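Local coordinates for protein transcription termination factor NusA (Planctomyces limnophilus, PDB 4MTN) that probably takes part in both transcription termination and antitermination, binding the core RNA polymerase and nascent RNA, at residues A[178-181]-A[182-186]; A[238-241]-A[242-245]; A[311-315]-A[316-320]; A[341-345]-A[346-350]. All coordinates share one frame; numbering follows the deposited sequence.

In the fold
The four contacts follow one another along the chain and fall into two pairs. Contacts 1 and 2 have centres about 12 Å apart: Leu240, just past helix 231-239 in the NusA-like KH domain, packs on Phe178, Val179 and Leu182 of helix 176-186, which follows the S1 strands. Contacts 3 and 4 have centres about 13 Å apart and touch through Met313 SE and Leu349 CD1, 4.2 Å apart. Contact 3 joins strand 309-313 to helix 316-330; contact 4 ends helix 337-345 in the helix-hairpin-helix region. Between the pairs the centres lie about 35 to 42 Å apart, without touching, so the pairs belong to separate parts of an elongated, multidomain protein that probably binds RNA.

Contact 1 (A[178-181]-A[182-186])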
loop_
_atom_site.group_PDB
_atom_site.type_symbol
_atom_site.label_atom_id
_atom_site.label_comp_id
_atom_site.label_asym_id
_atom_site.label_seq_id
_atom_site.Cartn_x
_atom_site.Cartn_y
_atom_site.Cartn_z
ATOM N N PHE A 178 7.050 -0.814 6.229
ATOM C CA PHE A 178 7.629 -0.390 7.502
ATOM C C PHE A 178 8.376 -1.543 8.165
ATOM O O PHE A 178 9.478 -1.364 8.684
ATOM C CB PHE A 178 6.549 0.144 8.445
ATOM C CG PHE A 178 7.098 0.850 9.656
ATOM C CD1 PHE A 178 8.318 1.505 9.598
ATOM C CD2 PHE A 178 6.403 0.847 10.852
ATOM C CE1 PHE A 178 8.828 2.152 10.708
ATOM C CE2 PHE A 178 6.908 1.492 11.968
ATOM C CZ PHE A 178 8.122 2.145 11.895
ATOM N N VAL A 179 7.769 -2.725 8.144
ATOM C CA VAL A 179 8.392 -3.920 8.697
ATOM C C VAL A 179 9.632 -4.297 7.896
ATOM O O VAL A 179 10.672 -4.644 8.462
ATOM C CB VAL A 179 7.413 -5.110 8.714
ATOM C CG1 VAL A 179 8.113 -6.373 9.186
ATOM C CG2 VAL A 179 6.220 -4.795 9.594
ATOM N N ARG A 180 9.510 -4.218 6.574
ATOM C CA ARG A 180 10.601 -4.559 5.668
ATOM C C ARG A 180 11.832 -3.697 5.931
ATOM O O ARG A 180 12.955 -4.196 5.946
ATOM C CB ARG A 180 10.148 -4.406 4.213
ATOM C CG ARG A 180 11.194 -4.799 3.188
ATOM C CD ARG A 180 10.699 -4.556 1.770
ATOM N NE ARG A 180 9.674 -5.513 1.364
ATOM C CZ ARG A 180 9.922 -6.626 0.679
ATOM N NH1 ARG A 180 11.166 -6.924 0.326
ATOM N NH2 ARG A 180 8.930 -7.441 0.349
ATOM N N ARG A 181 11.612 -2.405 6.150
ATOM C CA ARG A 181 12.704 -1.481 6.436
ATOM C C ARG A 181 13.355 -1.789 7.780
ATOM O O ARG A 181 14.579 -1.848 7.887
ATOM C CB ARG A 181 12.206 -0.034 6.427
ATOM C CG ARG A 181 11.676 0.467 5.092
ATOM C CD ARG A 181 12.782 0.669 4.070
ATOM N NE ARG A 181 13.027 -0.529 3.274
ATOM C CZ ARG A 181 12.340 -0.853 2.183
ATOM N NH1 ARG A 181 11.360 -0.070 1.756
ATOM N NH2 ARG A 181 12.636 -1.962 1.517
ATOM N N LEU A 182 12.526 -1.978 8.803
ATOM C CA LEU A 182 13.011 -2.237 10.154
ATOM C C LEU A 182 13.830 -3.521 10.228
ATOM O O LEU A 182 14.811 -3.599 10.970
ATOM C CB LEU A 182 11.840 -2.307 11.134
ATOM C CG LEU A 182 11.147 -0.980 11.440
ATOM C CD1 LEU A 182 9.899 -1.209 12.275
ATOM C CD2 LEU A 182 12.102 -0.031 12.145
ATOM N N LEU A 183 13.426 -4.523 9.457
ATOM C CA LEU A 183 14.164 -5.779 9.395
ATOM C C LEU A 183 15.525 -5.570 8.743
ATOM O O LEU A 183 16.520 -6.172 9.155
ATOM C CB LEU A 183 13.365 -6.839 8.635
ATOM C CG LEU A 183 12.202 -7.456 9.418
ATOM C CD1 LEU A 183 11.330 -8.321 8.521
ATOM C CD2 LEU A 183 12.728 -8.265 10.592
ATOM N N GLU A 184 15.565 -4.710 7.730
ATOM C CA GLU A 184 16.809 -4.393 7.040
ATOM C C GLU A 184 17.791 -3.697 7.977
ATOM O O GLU A 184 18.999 -3.896 7.880
ATOM C CB GLU A 184 16.538 -3.518 5.814
ATOM C CG GLU A 184 15.834 -4.239 4.675
ATOM C CD GLU A 184 15.335 -3.293 3.597
ATOM O OE1 GLU A 184 15.522 -2.067 3.744
ATOM O OE2 GLU A 184 14.752 -3.777 2.604
ATOM N N LEU A 185 17.265 -2.887 8.889
ATOM C CA LEU A 185 18.100 -2.171 9.846
ATOM C C LEU A 185 18.619 -3.088 10.952
ATOM O O LEU A 185 19.788 -3.024 11.325
ATOM C CB LEU A 185 17.329 -1.005 10.467
ATOM C CG LEU A 185 17.050 0.211 9.583
ATOM C CD1 LEU A 185 16.259 1.254 10.356
ATOM C CD2 LEU A 185 18.348 0.801 9.054
ATOM N N GLU A 186 17.741 -3.937 11.474
ATOM C CA GLU A 186 18.072 -4.754 12.636
ATOM C C GLU A 186 18.915 -5.977 12.281
ATOM O O GLU A 186 19.801 -6.368 13.040
ATOM C CB GLU A 186 16.793 -5.197 13.349
ATOM C CG GLU A 186 16.980 -5.475 14.831
ATOM C CD GLU A 186 17.208 -4.209 15.635
ATOM O OE1 GLU A 186 16.728 -3.137 15.209
ATOM O OE2 GLU A 186 17.871 -4.285 16.692
#
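Leu182 turns its side chain back along helix 176-186 onto the ring of Phe178, one turn earlier. Its CD1 sits over one ring face, 3.9 Å from the ring centroid and 13° off the normal, a CH-pi contact. With CG of Phe178 anti to the backbone N (chi1 -168°), the ring lies beneath this methyl, while Leu182 N bonds to Phe178 O. Leu183 repeats the step on the next residue: its side chain runs alongside Val179, with Leu183 CD1 3.8 Å from Val179 CG1, and its N donates to Val179 O at 2.9 Å. Glu184 brings the polar side of the helix into play. Its carboxylate is held side-on by Arg181, NE to OE1 at 3.0 Å and NH2 to OE2 also at 3.0 Å. Both oxygens lie near the guanidinium plane, yet the two flat groups are turned 37° apart, and OE1 is approached from above the carboxylate plane. The arginine chain, bent at chi2 and chi3, folds over to make this grip, and its NH1 bonds in addition to Gly110 O. Cut back to alanine, the position would probably leave NE and NH2 of Arg181 without their carboxylate mate and the guanidinium less firmly oriented. Leu185 N closes the next turn on Arg181 O. Phe178, Leu182 and Leu185 all touch Ile112 of strand 112-120. The arrangement is that of an amphipathic helix with an i to i+3 salt bridge, its apolar side joining the S1 strands to the KH domain.

Contact 2 (A[238-241]-A[242-245])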
loop_
_atom_site.group_PDB
_atom_site.type_symbol
_atom_site.label_atom_id
_atom_site.label_comp_id
_atom_site.label_asym_id
_atom_site.label_seq_id
_atom_site.Cartn_x
_atom_site.Cartn_y
_atom_site.Cartn_z
ATOM N N GLU A 238 8.904 -5.194 18.946
ATOM C CA GLU A 238 8.657 -4.295 20.068
ATOM C C GLU A 238 8.546 -2.852 19.596
ATOM O O GLU A 238 7.865 -2.037 20.217
ATOM C CB GLU A 238 9.762 -4.425 21.119
ATOM C CG GLU A 238 9.817 -5.787 21.792
ATOM C CD GLU A 238 8.498 -6.179 22.433
ATOM O OE1 GLU A 238 7.807 -5.291 22.978
ATOM O OE2 GLU A 238 8.149 -7.378 22.387
ATOM N N GLU A 239 9.218 -2.542 18.493
ATOM C CA GLU A 239 9.121 -1.222 17.885
ATOM C C GLU A 239 7.745 -1.039 17.253
ATOM O O GLU A 239 7.287 0.085 17.049
ATOM C CB GLU A 239 10.221 -1.024 16.839
ATOM C CG GLU A 239 11.623 -0.933 17.423
ATOM C CD GLU A 239 12.706 -1.054 16.367
ATOM O OE1 GLU A 239 12.375 -1.373 15.206
ATOM O OE2 GLU A 239 13.890 -0.830 16.697
ATOM N N LEU A 240 7.096 -2.156 16.946
ATOM C CA LEU A 240 5.762 -2.145 16.361
ATOM C C LEU A 240 4.680 -2.291 17.428
ATOM O O LEU A 240 3.492 -2.370 17.113
ATOM C CB LEU A 240 5.630 -3.256 15.320
ATOM C CG LEU A 240 6.617 -3.171 14.156
ATOM C CD1 LEU A 240 6.421 -4.337 13.204
ATOM C CD2 LEU A 240 6.473 -1.844 13.427
ATOM N N GLY A 241 5.094 -2.330 18.691
ATOM C CA GLY A 241 4.157 -2.404 19.797
ATOM C C GLY A 241 3.753 -3.810 20.201
ATOM O O GLY A 241 2.661 -4.020 20.729
ATOM N N GLY A 242 4.632 -4.776 19.957
ATOM C CA GLY A 242 4.368 -6.153 20.332
ATOM C C GLY A 242 3.788 -6.983 19.205
ATOM O O GLY A 242 3.194 -8.036 19.437
ATOM N N GLU A 243 3.957 -6.503 17.979
ATOM C CA GLU A 243 3.489 -7.221 16.799
ATOM C C GLU A 243 4.281 -8.512 16.597
ATOM O O GLU A 243 5.512 -8.506 16.631
ATOM C CB GLU A 243 3.593 -6.325 15.562
ATOM C CG GLU A 243 3.186 -6.987 14.257
ATOM C CD GLU A 243 3.091 -5.996 13.112
ATOM O OE1 GLU A 243 3.101 -4.775 13.374
ATOM O OE2 GLU A 243 3.005 -6.438 11.947
ATOM N N ARG A 244 3.570 -9.618 16.395
ATOM C CA ARG A 244 4.208 -10.919 16.219
ATOM C C ARG A 244 4.801 -11.074 14.823
ATOM O O ARG A 244 4.139 -10.804 13.823
ATOM C CB ARG A 244 3.208 -12.045 16.490
ATOM C CG ARG A 244 2.782 -12.157 17.945
ATOM C CD ARG A 244 3.991 -12.288 18.856
ATOM N NE ARG A 244 4.847 -13.402 18.463
ATOM C CZ ARG A 244 6.066 -13.615 18.946
ATOM N NH1 ARG A 244 6.580 -12.788 19.845
ATOM N NH2 ARG A 244 6.773 -14.657 18.529
ATOM N N ILE A 245 6.053 -11.518 14.760
ATOM C CA ILE A 245 6.745 -11.658 13.484
ATOM C C ILE A 245 7.192 -13.095 13.226
ATOM O O ILE A 245 8.007 -13.648 13.966
ATOM C CB ILE A 245 7.972 -10.730 13.412
ATOM C CG1 ILE A 245 7.541 -9.273 13.590
ATOM C CG2 ILE A 245 8.703 -10.914 12.095
ATOM C CD1 ILE A 245 8.682 -8.287 13.533
#
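Glu243 OE1 is gripped by a salt bridge from Arg202 NH2 and a hydrogen bond from Gly205 N, and rests against Leu240, whose CD1 lies 3.4 Å away. The same oxygen is 3.5 Å from Leu240 CB, so the carboxylate is flanked by the aliphatic branch of the leucine while its polar ties lead to residues of strand 195-203 and the turn after it. Glu243 reaches this place with CG anti to its backbone N (chi1 178°) and an extended chain beyond, and it crosses Leu240 at a slant. Nearer the backbone the two residues also meet through CB and CB, at 3.7 Å. Both are buried, and the salt bridge to Arg202 probably offsets the cost of burying the carboxylate against a hydrophobic neighbour and favours its charged form. Leu240 also reaches helix 176-186.

The backbone turns sharply between these two side chains. Gly241, with a positive phi of 88°, is the first residue to leave helical angles and ends helix 231-239 in a Schellman motif; its N bonds to Glu238 O at 3.2 Å. Gly242 follows with another positive phi, 95°, where a side chain would be jammed against the preceding carbonyl. Two glycines in succession thus redirect the chain before Arg244 enters its strand, where its backbone pairs with Tyr206 and Thr208. The glycine turn delivers the chain to strand 244-249, parallel to strand 207-214, as expected for the last helix-to-strand connection of a type II KH fold.

Contact 3 (A[311-315]-A[316-320])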
loop_
_atom_site.group_PDB
_atom_site.type_symbol
_atom_site.label_atom_id
_atom_site.label_comp_id
_atom_site.label_asym_id
_atom_site.label_seq_id
_atom_site.Cartn_x
_atom_site.Cartn_y
_atom_site.Cartn_z
ATOM N N ASP A 311 -7.859 -22.263 0.862
ATOM C CA ASP A 311 -9.077 -22.811 1.446
ATOM C C ASP A 311 -8.741 -24.057 2.260
ATOM O O ASP A 311 -8.348 -25.082 1.704
ATOM C CB ASP A 311 -10.098 -23.140 0.354
ATOM C CG ASP A 311 -11.523 -23.165 0.873
ATOM O OD1 ASP A 311 -11.712 -23.316 2.099
ATOM O OD2 ASP A 311 -12.454 -23.033 0.052
ATOM N N VAL A 312 -8.896 -23.965 3.577
ATOM C CA VAL A 312 -8.512 -25.058 4.465
ATOM C C VAL A 312 -9.687 -25.968 4.809
ATOM O O VAL A 312 -10.673 -25.534 5.405
ATOM C CB VAL A 312 -7.894 -24.528 5.770
ATOM C CG1 VAL A 312 -7.642 -25.671 6.740
ATOM C CG2 VAL A 312 -6.606 -23.786 5.475
HETATM N N MSE A 313 -9.567 -27.234 4.424
HETATM C CA MSE A 313 -10.573 -28.244 4.725
HETATM C C MSE A 313 -9.905 -29.539 5.166
HETATM O O MSE A 313 -8.694 -29.702 5.018
HETATM C CB MSE A 313 -11.462 -28.513 3.507
HETATM C CG MSE A 313 -12.163 -27.292 2.941
HETATM SE SE MSE A 313 -13.146 -27.713 1.313
HETATM C CE MSE A 313 -14.462 -28.933 2.070
ATOM N N THR A 314 -10.694 -30.458 5.713
ATOM C CA THR A 314 -10.205 -31.806 5.967
ATOM C C THR A 314 -10.451 -32.640 4.716
ATOM O O THR A 314 -11.029 -32.150 3.746
ATOM C CB THR A 314 -10.891 -32.458 7.183
ATOM O OG1 THR A 314 -12.234 -32.824 6.842
ATOM C CG2 THR A 314 -10.912 -31.501 8.365
ATOM N N ARG A 315 -10.021 -33.896 4.733
ATOM C CA ARG A 315 -10.223 -34.768 3.583
ATOM C C ARG A 315 -11.653 -35.297 3.551
ATOM O O ARG A 315 -12.257 -35.420 2.486
ATOM C CB ARG A 315 -9.230 -35.931 3.599
ATOM C CG ARG A 315 -9.300 -36.813 2.361
ATOM C CD ARG A 315 -8.867 -36.052 1.116
ATOM N NE ARG A 315 -9.314 -36.704 -0.112
ATOM C CZ ARG A 315 -8.966 -36.315 -1.335
ATOM N NH1 ARG A 315 -8.157 -35.277 -1.499
ATOM N NH2 ARG A 315 -9.423 -36.967 -2.396
ATOM N N GLU A 316 -12.189 -35.601 4.728
ATOM C CA GLU A 316 -13.529 -36.165 4.844
ATOM C C GLU A 316 -14.602 -35.166 4.427
ATOM O O GLU A 316 -15.553 -35.523 3.732
ATOM C CB GLU A 316 -13.789 -36.640 6.277
ATOM C CG GLU A 316 -13.037 -37.906 6.668
ATOM C CD GLU A 316 -11.557 -37.664 6.902
ATOM O OE1 GLU A 316 -11.169 -36.496 7.117
ATOM O OE2 GLU A 316 -10.782 -38.644 6.869
ATOM N N GLU A 317 -14.447 -33.916 4.851
ATOM C CA GLU A 317 -15.428 -32.887 4.525
ATOM C C GLU A 317 -15.239 -32.391 3.096
ATOM O O GLU A 317 -16.114 -31.726 2.543
ATOM C CB GLU A 317 -15.344 -31.722 5.514
ATOM C CG GLU A 317 -14.156 -30.800 5.316
ATOM C CD GLU A 317 -14.028 -29.781 6.432
ATOM O OE1 GLU A 317 -14.550 -30.039 7.537
ATOM O OE2 GLU A 317 -13.411 -28.719 6.206
ATOM N N LEU A 318 -14.096 -32.717 2.500
ATOM C CA LEU A 318 -13.870 -32.424 1.090
ATOM C C LEU A 318 -14.633 -33.418 0.223
ATOM O O LEU A 318 -15.294 -33.032 -0.738
ATOM C CB LEU A 318 -12.381 -32.464 0.747
ATOM C CG LEU A 318 -12.065 -32.298 -0.742
ATOM C CD1 LEU A 318 -12.518 -30.933 -1.243
ATOM C CD2 LEU A 318 -10.584 -32.513 -1.018
ATOM N N ASP A 319 -14.535 -34.697 0.573
ATOM C CA ASP A 319 -15.248 -35.752 -0.139
ATOM C C ASP A 319 -16.751 -35.509 -0.089
ATOM O O ASP A 319 -17.467 -35.767 -1.056
ATOM C CB ASP A 319 -14.917 -37.124 0.454
ATOM C CG ASP A 319 -13.430 -37.421 0.441
ATOM O OD1 ASP A 319 -12.727 -36.904 -0.453
ATOM O OD2 ASP A 319 -12.966 -38.171 1.324
ATOM N N GLN A 320 -17.217 -35.010 1.050
ATOM C CA GLN A 320 -18.616 -34.638 1.212
ATOM C C GLN A 320 -18.938 -33.421 0.353
ATOM O O GLN A 320 -20.047 -33.286 -0.165
ATOM C CB GLN A 320 -18.927 -34.354 2.683
ATOM C CG GLN A 320 -20.367 -33.951 2.955
ATOM C CD GLN A 320 -20.599 -33.571 4.403
ATOM O OE1 GLN A 320 -19.705 -33.699 5.241
ATOM N NE2 GLN A 320 -21.803 -33.103 4.707
#
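Glu317 doubles back from the first turn of helix 316-330 towards Thr314, which precedes the turn leading into the helix, and completes a capping box with it. Its backbone N donates to Thr314 OG1 at 3.2 Å in a nearly straight bond of 166°. In return Thr314 N gives a weak bond, 3.3 Å long, to Glu317 OE2. The return is possible because CG of Glu317 stands between its own backbone N and carbonyl carbon (chi1 75°), which turns the extended chain back across the threonine at about a right angle. A glycine in its place would probably leave Thr314 N without this acceptor and reduce the box to the single OG1 bond.

The box marks the joint between strand 309-313, an outer strand of a three-stranded sheet, and the helix. Met313, a selenomethionine, bends its chain under the first turn and brings CE to 3.7 Å from Leu318 CA. Leu318 CD2 in turn lies over one face of the Arg315 guanidinium. Arg315 also forms a long salt bridge with Asp319, NE to OD1 at 3.4 Å, the guanidinium and carboxylate planes standing 70° apart.

Contact 4 (A[341-345]-A[346-350]); sequences EGLVS and QGFLS
Hydrogen bonds converge on Leu343 O, which accepts from Gln346 N at 3.1 Å and from Phe348 N at 3.0 Å. The two donors arrive from opposite faces of the carbonyl plane, so one oxygen holds both Gln346 and Phe348, the residues on either side of Gly347. Gly347 N adds a bond to Val344 O at 3.2 Å, from above the carbonyl plane. Gly347 has a positive phi of 106°, and the whole is a Schellman motif closing helix 337-345. Within the last turn Ser345 OG donates to Gly342 O at 2.6 Å; Ser345 holds its hydroxyl between its backbone N and carbonyl carbon (chi1 66°), which turns it back along the helix.

Two weaker carbonyl contacts add to these: Leu343 O lies in the plane of the Phe348 ring, at its edge, and Val344 CA makes a CA-H...O contact with Phe348 O.

Among apolar groups, Leu343 CB meets Phe348 CB at 4.1 Å. Leu343 CD2 lies over one face of the Phe348 ring, and Val344 CG1 touches Leu349 CD2.

In this helix-hairpin-helix region, the polar bonds thus satisfy backbone groups at the helix end, and the chain bends back so that Phe348 and Leu349 cover residues of the helix it has just left.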
loop_
_atom_site.group_PDB
_atom_site.type_symbol
_atom_site.label_atom_id
_atom_site.label_comp_id
_atom_site.label_asym_id
_atom_site.label_seq_id
_atom_site.Cartn_x
_atom_site.Cartn_y
_atom_site.Cartn_z
ATOM N N GLU A 341 -19.392 -32.706 -12.991
ATOM C CA GLU A 341 -18.232 -33.394 -12.435
ATOM C C GLU A 341 -16.932 -32.721 -12.866
ATOM O O GLU A 341 -15.943 -32.737 -12.132
ATOM C CB GLU A 341 -18.225 -34.864 -12.857
ATOM C CG GLU A 341 -19.261 -35.719 -12.148
ATOM C CD GLU A 341 -19.249 -37.159 -12.621
ATOM O OE1 GLU A 341 -18.469 -37.475 -13.543
ATOM O OE2 GLU A 341 -20.018 -37.973 -12.070
ATOM N N GLY A 342 -16.940 -32.132 -14.058
ATOM C CA GLY A 342 -15.780 -31.426 -14.567
ATOM C C GLY A 342 -15.472 -30.184 -13.755
ATOM O O GLY A 342 -14.312 -29.886 -13.469
ATOM N N LEU A 343 -16.521 -29.459 -13.381
ATOM C CA LEU A 343 -16.381 -28.255 -12.569
ATOM C C LEU A 343 -15.837 -28.587 -11.185
ATOM O O LEU A 343 -14.928 -27.924 -10.688
ATOM C CB LEU A 343 -17.725 -27.534 -12.443
ATOM C CG LEU A 343 -18.290 -26.892 -13.710
ATOM C CD1 LEU A 343 -19.742 -26.497 -13.499
ATOM C CD2 LEU A 343 -17.458 -25.685 -14.112
ATOM N N VAL A 344 -16.406 -29.621 -10.571
ATOM C CA VAL A 344 -16.015 -30.046 -9.232
ATOM C C VAL A 344 -14.573 -30.547 -9.211
ATOM O O VAL A 344 -13.830 -30.300 -8.258
ATOM C CB VAL A 344 -16.954 -31.150 -8.703
ATOM C CG1 VAL A 344 -16.534 -31.599 -7.318
ATOM C CG2 VAL A 344 -18.387 -30.652 -8.685
ATOM N N SER A 345 -14.180 -31.239 -10.273
ATOM C CA SER A 345 -12.825 -31.764 -10.390
ATOM C C SER A 345 -11.801 -30.641 -10.528
ATOM O O SER A 345 -10.622 -30.824 -10.220
ATOM C CB SER A 345 -12.722 -32.711 -11.585
ATOM O OG SER A 345 -12.899 -32.014 -12.806
ATOM N N GLN A 346 -12.257 -29.484 -10.993
ATOM C CA GLN A 346 -11.374 -28.345 -11.211
ATOM C C GLN A 346 -11.369 -27.382 -10.022
ATOM O O GLN A 346 -10.727 -26.333 -10.067
ATOM C CB GLN A 346 -11.771 -27.603 -12.487
ATOM C CG GLN A 346 -10.598 -26.969 -13.210
ATOM C CD GLN A 346 -9.667 -27.995 -13.825
ATOM O OE1 GLN A 346 -10.075 -29.116 -14.132
ATOM N NE2 GLN A 346 -8.407 -27.617 -14.007
ATOM N N GLY A 347 -12.090 -27.740 -8.962
ATOM C CA GLY A 347 -12.068 -26.964 -7.735
ATOM C C GLY A 347 -13.306 -26.136 -7.447
ATOM O O GLY A 347 -13.356 -25.415 -6.449
ATOM N N PHE A 348 -14.309 -26.234 -8.314
ATOM C CA PHE A 348 -15.559 -25.510 -8.108
ATOM C C PHE A 348 -16.498 -26.303 -7.205
ATOM O O PHE A 348 -16.883 -27.426 -7.529
ATOM C CB PHE A 348 -16.234 -25.210 -9.446
ATOM C CG PHE A 348 -15.438 -24.297 -10.332
ATOM C CD1 PHE A 348 -15.617 -22.925 -10.274
ATOM C CD2 PHE A 348 -14.507 -24.809 -11.220
ATOM C CE1 PHE A 348 -14.885 -22.082 -11.085
ATOM C CE2 PHE A 348 -13.772 -23.970 -12.033
ATOM C CZ PHE A 348 -13.960 -22.605 -11.964
ATOM N N LEU A 349 -16.863 -25.712 -6.072
ATOM C CA LEU A 349 -17.686 -26.402 -5.085
ATOM C C LEU A 349 -19.031 -25.712 -4.882
ATOM O O LEU A 349 -20.079 -26.282 -5.185
ATOM C CB LEU A 349 -16.940 -26.503 -3.754
ATOM C CG LEU A 349 -15.628 -27.290 -3.807
ATOM C CD1 LEU A 349 -14.897 -27.223 -2.473
ATOM C CD2 LEU A 349 -15.885 -28.734 -4.213
ATOM N N SER A 350 -18.999 -24.489 -4.365
ATOM C CA SER A 350 -20.223 -23.736 -4.116
ATOM C C SER A 350 -20.710 -23.031 -5.379
ATOM O O SER A 350 -20.068 -23.102 -6.427
ATOM C CB SER A 350 -20.002 -22.715 -2.999
ATOM O OG SER A 350 -19.024 -21.758 -3.367
#